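Local coordinates for protein beta-N-acetylglucosaminidase Nag2 (Vibrio harveyi, PDB 6EZR) that probably hydrolyses terminal non-reducing N-acetyl-D-hexosamine residues from N-acetyl-beta-D-hexosaminides, as a family 20 glycoside hydrolase, at residues 261-266 and 572-577. Sequence-based numbering, arbitrary orientation.
Sequences PRFRYR and KRIWGI
Tyr265 joins 261-266 to 572-577 through both of its backbone polar groups, in parallel register with Gly576. Its N donates to Trp575 O (3.1 Å, 164° at the hydrogen), coming from above the carbonyl plane, and its O accepts from Ile577 N at 3.0 Å. Trp575 O has a second donor, a water 2.9 Å away that in turn accepts from Arg264 N at 2.8 Å, so one carbonyl serves Tyr265 N directly and Arg264 N through the water. Gly576 CA adds a CA-H...O contact to Tyr265 O (3.3 Å), which its lack of a side chain permits. Arg266 NH1 donates to Phe263 O in the carbonyl plane and nearly in its own guanidinium plane, a bond that spans from the strand back to the preceding loop; its NH2 goes to Lys293 O.

Apolar groups fill both sides of this ladder. Ile577 CD1 sits over one face of the Phe263 ring, 3.5 Å from the centroid, while Ile574 CG2 lies beside CE1. The Tyr265 ring, with CG anti to the backbone N (chi1 -174°), instead crosses the Trp575 side chain at a slant, the ring planes 30° apart and the rings overlapping little, with Tyr265 CD2 and Trp575 CE3 in contact (3.3 Å). The Tyr265 OH is satisfied by Gln578 and Tyr503, and Tyr431 packs edge-to-face on Trp575.

Asn295 and Val521 continue the backbone bonding on the two flanks. The pairing of strand 265-271 with strand 574-581, the first and last of the cylinder, is the closure of the (beta/alpha)8 TIM barrel of the family 20 catalytic domain.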
ATOM      1  N   PRO A 261      -8.027  11.130  19.631  1.00 42.97           N
ATOM      2  CA  PRO A 261      -7.124  11.152  18.480  1.00 42.76           C
ATOM      3  C   PRO A 261      -6.545  12.535  18.158  1.00 44.70           C
ATOM      4  O   PRO A 261      -7.280  13.522  18.146  1.00 47.24           O
ATOM      5  CB  PRO A 261      -8.019  10.677  17.329  1.00 42.82           C
ATOM      6  CG  PRO A 261      -9.405  11.030  17.746  1.00 42.72           C
ATOM      7  CD  PRO A 261      -9.428  10.880  19.234  1.00 42.83           C
ATOM      8  N   ARG A 262      -5.242  12.595  17.888  1.00 44.98           N
ATOM      9  CA  ARG A 262      -4.606  13.826  17.387  1.00 45.28           C
ATOM     10  C   ARG A 262      -5.176  14.262  16.040  1.00 42.84           C
ATOM     11  O   ARG A 262      -5.476  15.432  15.856  1.00 42.95           O
ATOM     12  CB  ARG A 262      -3.086  13.674  17.251  1.00 47.67           C
ATOM     13  CG  ARG A 262      -2.310  14.938  17.592  1.00 50.54           C
ATOM     14  CD  ARG A 262      -1.761  15.705  16.409  1.00 51.32           C
ATOM     15  NE  ARG A 262      -0.385  15.308  16.118  1.00 51.68           N
ATOM     16  CZ  ARG A 262       0.568  16.095  15.606  1.00 49.63           C
ATOM     17  NH1 ARG A 262       1.777  15.577  15.396  1.00 48.52           N
ATOM     18  NH2 ARG A 262       0.343  17.382  15.303  1.00 45.63           N
ATOM     19  N   PHE A 263      -5.319  13.312  15.116  1.00 41.76           N
ATOM     20  CA  PHE A 263      -5.861  13.565  13.766  1.00 41.72           C
ATOM     21  C   PHE A 263      -7.145  12.770  13.493  1.00 42.58           C
ATOM     22  O   PHE A 263      -7.308  11.659  14.003  1.00 42.72           O
ATOM     23  CB  PHE A 263      -4.815  13.209  12.711  1.00 39.63           C
ATOM     24  CG  PHE A 263      -3.647  14.147  12.677  1.00 39.39           C
ATOM     25  CD1 PHE A 263      -3.786  15.426  12.163  1.00 41.20           C
ATOM     26  CD2 PHE A 263      -2.406  13.754  13.153  1.00 41.58           C
ATOM     27  CE1 PHE A 263      -2.712  16.298  12.117  1.00 42.27           C
ATOM     28  CE2 PHE A 263      -1.322  14.615  13.108  1.00 42.39           C
ATOM     29  CZ  PHE A 263      -1.474  15.891  12.591  1.00 43.66           C
ATOM     30  N   ARG A 264      -8.039  13.343  12.683  1.00 43.11           N
ATOM     31  CA  ARG A 264      -9.317  12.696  12.333  1.00 46.21           C
ATOM     32  C   ARG A 264      -9.148  11.520  11.358  1.00 43.39           C
ATOM     33  O   ARG A 264      -9.748  10.458  11.546  1.00 39.42           O
ATOM     34  CB  ARG A 264     -10.312  13.720  11.759  1.00 50.60           C
ATOM     35  CG  ARG A 264     -10.717  14.790  12.767  1.00 56.73           C
ATOM     36  CD  ARG A 264     -11.817  15.732  12.276  1.00 61.36           C
ATOM     37  NE  ARG A 264     -11.585  16.302  10.942  1.00 65.27           N
ATOM     38  CZ  ARG A 264     -10.693  17.252  10.641  1.00 67.38           C
ATOM     39  NH1 ARG A 264      -9.885  17.766  11.569  1.00 68.51           N
ATOM     40  NH2 ARG A 264     -10.596  17.685   9.385  1.00 68.13           N
ATOM     41  N   TYR A 265      -8.347  11.730  10.315  1.00 41.70           N
ATOM     42  CA  TYR A 265      -8.067  10.714   9.304  1.00 38.36           C
ATOM     43  C   TYR A 265      -6.760  10.013   9.681  1.00 38.99           C
ATOM     44  O   TYR A 265      -5.710  10.653   9.744  1.00 38.90           O
ATOM     45  CB  TYR A 265      -7.960  11.378   7.935  1.00 36.87           C
ATOM     46  CG  TYR A 265      -7.808  10.440   6.743  1.00 36.70           C
ATOM     47  CD1 TYR A 265      -6.585   9.838   6.445  1.00 35.73           C
ATOM     48  CD2 TYR A 265      -8.878  10.200   5.882  1.00 35.56           C
ATOM     49  CE1 TYR A 265      -6.441   9.003   5.341  1.00 36.35           C
ATOM     50  CE2 TYR A 265      -8.743   9.376   4.776  1.00 35.21           C
ATOM     51  CZ  TYR A 265      -7.530   8.771   4.509  1.00 34.63           C
ATOM     52  OH  TYR A 265      -7.411   7.933   3.419  1.00 31.93           O
ATOM     53  N   ARG A 266      -6.833   8.705   9.942  1.00 38.71           N
ATOM     54  CA  ARG A 266      -5.665   7.889  10.318  1.00 38.55           C
ATOM     55  C   ARG A 266      -5.710   6.616   9.486  1.00 39.00           C
ATOM     56  O   ARG A 266      -6.394   5.662   9.846  1.00 43.25           O
ATOM     57  CB  ARG A 266      -5.682   7.559  11.820  1.00 38.38           C
ATOM     58  CG  ARG A 266      -5.861   8.786  12.711  1.00 38.74           C
ATOM     59  CD  ARG A 266      -5.828   8.459  14.202  1.00 39.26           C
ATOM     60  NE  ARG A 266      -6.912   7.558  14.600  1.00 38.36           N
ATOM     61  CZ  ARG A 266      -8.205   7.891  14.688  1.00 38.83           C
ATOM     62  NH1 ARG A 266      -8.638   9.125  14.419  1.00 39.14           N
ATOM     63  NH2 ARG A 266      -9.086   6.969  15.049  1.00 39.25           N
ATOM     64  N   LYS A 572      -7.517  23.186  10.224  1.00 63.27           N
ATOM     65  CA  LYS A 572      -8.873  22.836   9.799  1.00 64.63           C
ATOM     66  C   LYS A 572      -8.881  22.115   8.446  1.00 61.15           C
ATOM     67  O   LYS A 572      -9.787  21.330   8.177  1.00 61.47           O
ATOM     68  CB  LYS A 572      -9.768  24.079   9.726  1.00 69.19           C
ATOM     69  CG  LYS A 572     -10.271  24.564  11.083  1.00 74.74           C
ATOM     70  CD  LYS A 572     -11.542  25.402  10.970  1.00 79.48           C
ATOM     71  CE  LYS A 572     -11.256  26.826  10.508  1.00 81.58           C
ATOM     72  NZ  LYS A 572     -12.467  27.478   9.936  1.00 82.49           N
ATOM     73  N   ARG A 573      -7.875  22.397   7.612  1.00 58.49           N
ATOM     74  CA  ARG A 573      -7.708  21.768   6.289  1.00 55.90           C
ATOM     75  C   ARG A 573      -6.892  20.461   6.274  1.00 50.34           C
ATOM     76  O   ARG A 573      -6.938  19.734   5.288  1.00 49.40           O
ATOM     77  CB  ARG A 573      -7.067  22.761   5.317  1.00 57.24           C
ATOM     78  CG  ARG A 573      -7.850  24.052   5.135  1.00 61.21           C
ATOM     79  CD  ARG A 573      -8.657  24.105   3.851  1.00 64.59           C
ATOM     80  NE  ARG A 573      -9.466  25.326   3.810  1.00 73.15           N
ATOM     81  CZ  ARG A 573      -9.007  26.562   3.565  1.00 74.40           C
ATOM     82  NH1 ARG A 573      -7.715  26.794   3.315  1.00 74.10           N
ATOM     83  NH2 ARG A 573      -9.858  27.586   3.568  1.00 73.72           N
ATOM     84  N   ILE A 574      -6.144  20.170   7.336  1.00 45.30           N
ATOM     85  CA  ILE A 574      -5.439  18.888   7.449  1.00 44.94           C
ATOM     86  C   ILE A 574      -6.398  17.797   7.943  1.00 43.78           C
ATOM     87  O   ILE A 574      -6.794  17.795   9.103  1.00 45.34           O
ATOM     88  CB  ILE A 574      -4.207  18.968   8.387  1.00 44.35           C
ATOM     89  CG1 ILE A 574      -3.264  20.127   7.989  1.00 45.99           C
ATOM     90  CG2 ILE A 574      -3.456  17.642   8.394  1.00 43.45           C
ATOM     91  CD1 ILE A 574      -2.837  20.171   6.531  1.00 45.54           C
ATOM     92  N   TRP A 575      -6.765  16.877   7.051  1.00 43.71           N
ATOM     93  CA  TRP A 575      -7.566  15.699   7.413  1.00 43.55           C
ATOM     94  C   TRP A 575      -6.782  14.829   8.382  1.00 42.38           C
ATOM     95  O   TRP A 575      -7.249  14.498   9.479  1.00 39.69           O
ATOM     96  CB  TRP A 575      -7.907  14.871   6.171  1.00 46.86           C
ATOM     97  CG  TRP A 575      -9.248  15.124   5.552  1.00 53.40           C
ATOM     98  CD1 TRP A 575     -10.017  16.259   5.638  1.00 55.82           C
ATOM     99  CD2 TRP A 575      -9.965  14.218   4.711  1.00 54.06           C
ATOM    100  NE1 TRP A 575     -11.181  16.097   4.914  1.00 56.49           N
ATOM    101  CE2 TRP A 575     -11.169  14.852   4.335  1.00 58.12           C
ATOM    102  CE3 TRP A 575      -9.708  12.925   4.245  1.00 52.80           C
ATOM    103  CZ2 TRP A 575     -12.118  14.226   3.518  1.00 59.54           C
ATOM    104  CZ3 TRP A 575     -10.639  12.307   3.434  1.00 54.43           C
ATOM    105  CH2 TRP A 575     -11.829  12.954   3.076  1.00 58.24           C
ATOM    106  N   GLY A 576      -5.582  14.460   7.957  1.00 41.49           N
ATOM    107  CA  GLY A 576      -4.710  13.674   8.785  1.00 41.34           C
ATOM    108  C   GLY A 576      -3.631  12.983   7.996  1.00 42.95           C
ATOM    109  O   GLY A 576      -3.146  13.504   6.985  1.00 41.82           O
ATOM    110  N   ILE A 577      -3.251  11.810   8.491  1.00 43.14           N
ATOM    111  CA  ILE A 577      -2.055  11.106   8.051  1.00 43.68           C
ATOM    112  C   ILE A 577      -2.460   9.796   7.394  1.00 41.00           C
ATOM    113  O   ILE A 577      -3.475   9.188   7.759  1.00 37.49           O
ATOM    114  CB  ILE A 577      -1.072  10.855   9.231  1.00 44.45           C
ATOM    115  CG1 ILE A 577      -0.237  12.105   9.514  1.00 48.51           C
ATOM    116  CG2 ILE A 577      -0.047   9.777   8.909  1.00 45.03           C
ATOM    117  CD1 ILE A 577      -0.999  13.301  10.022  1.00 48.07           C
TER
HETATM  118  O   HOH W   1      -7.687  16.024  11.897  1.00 45.98           O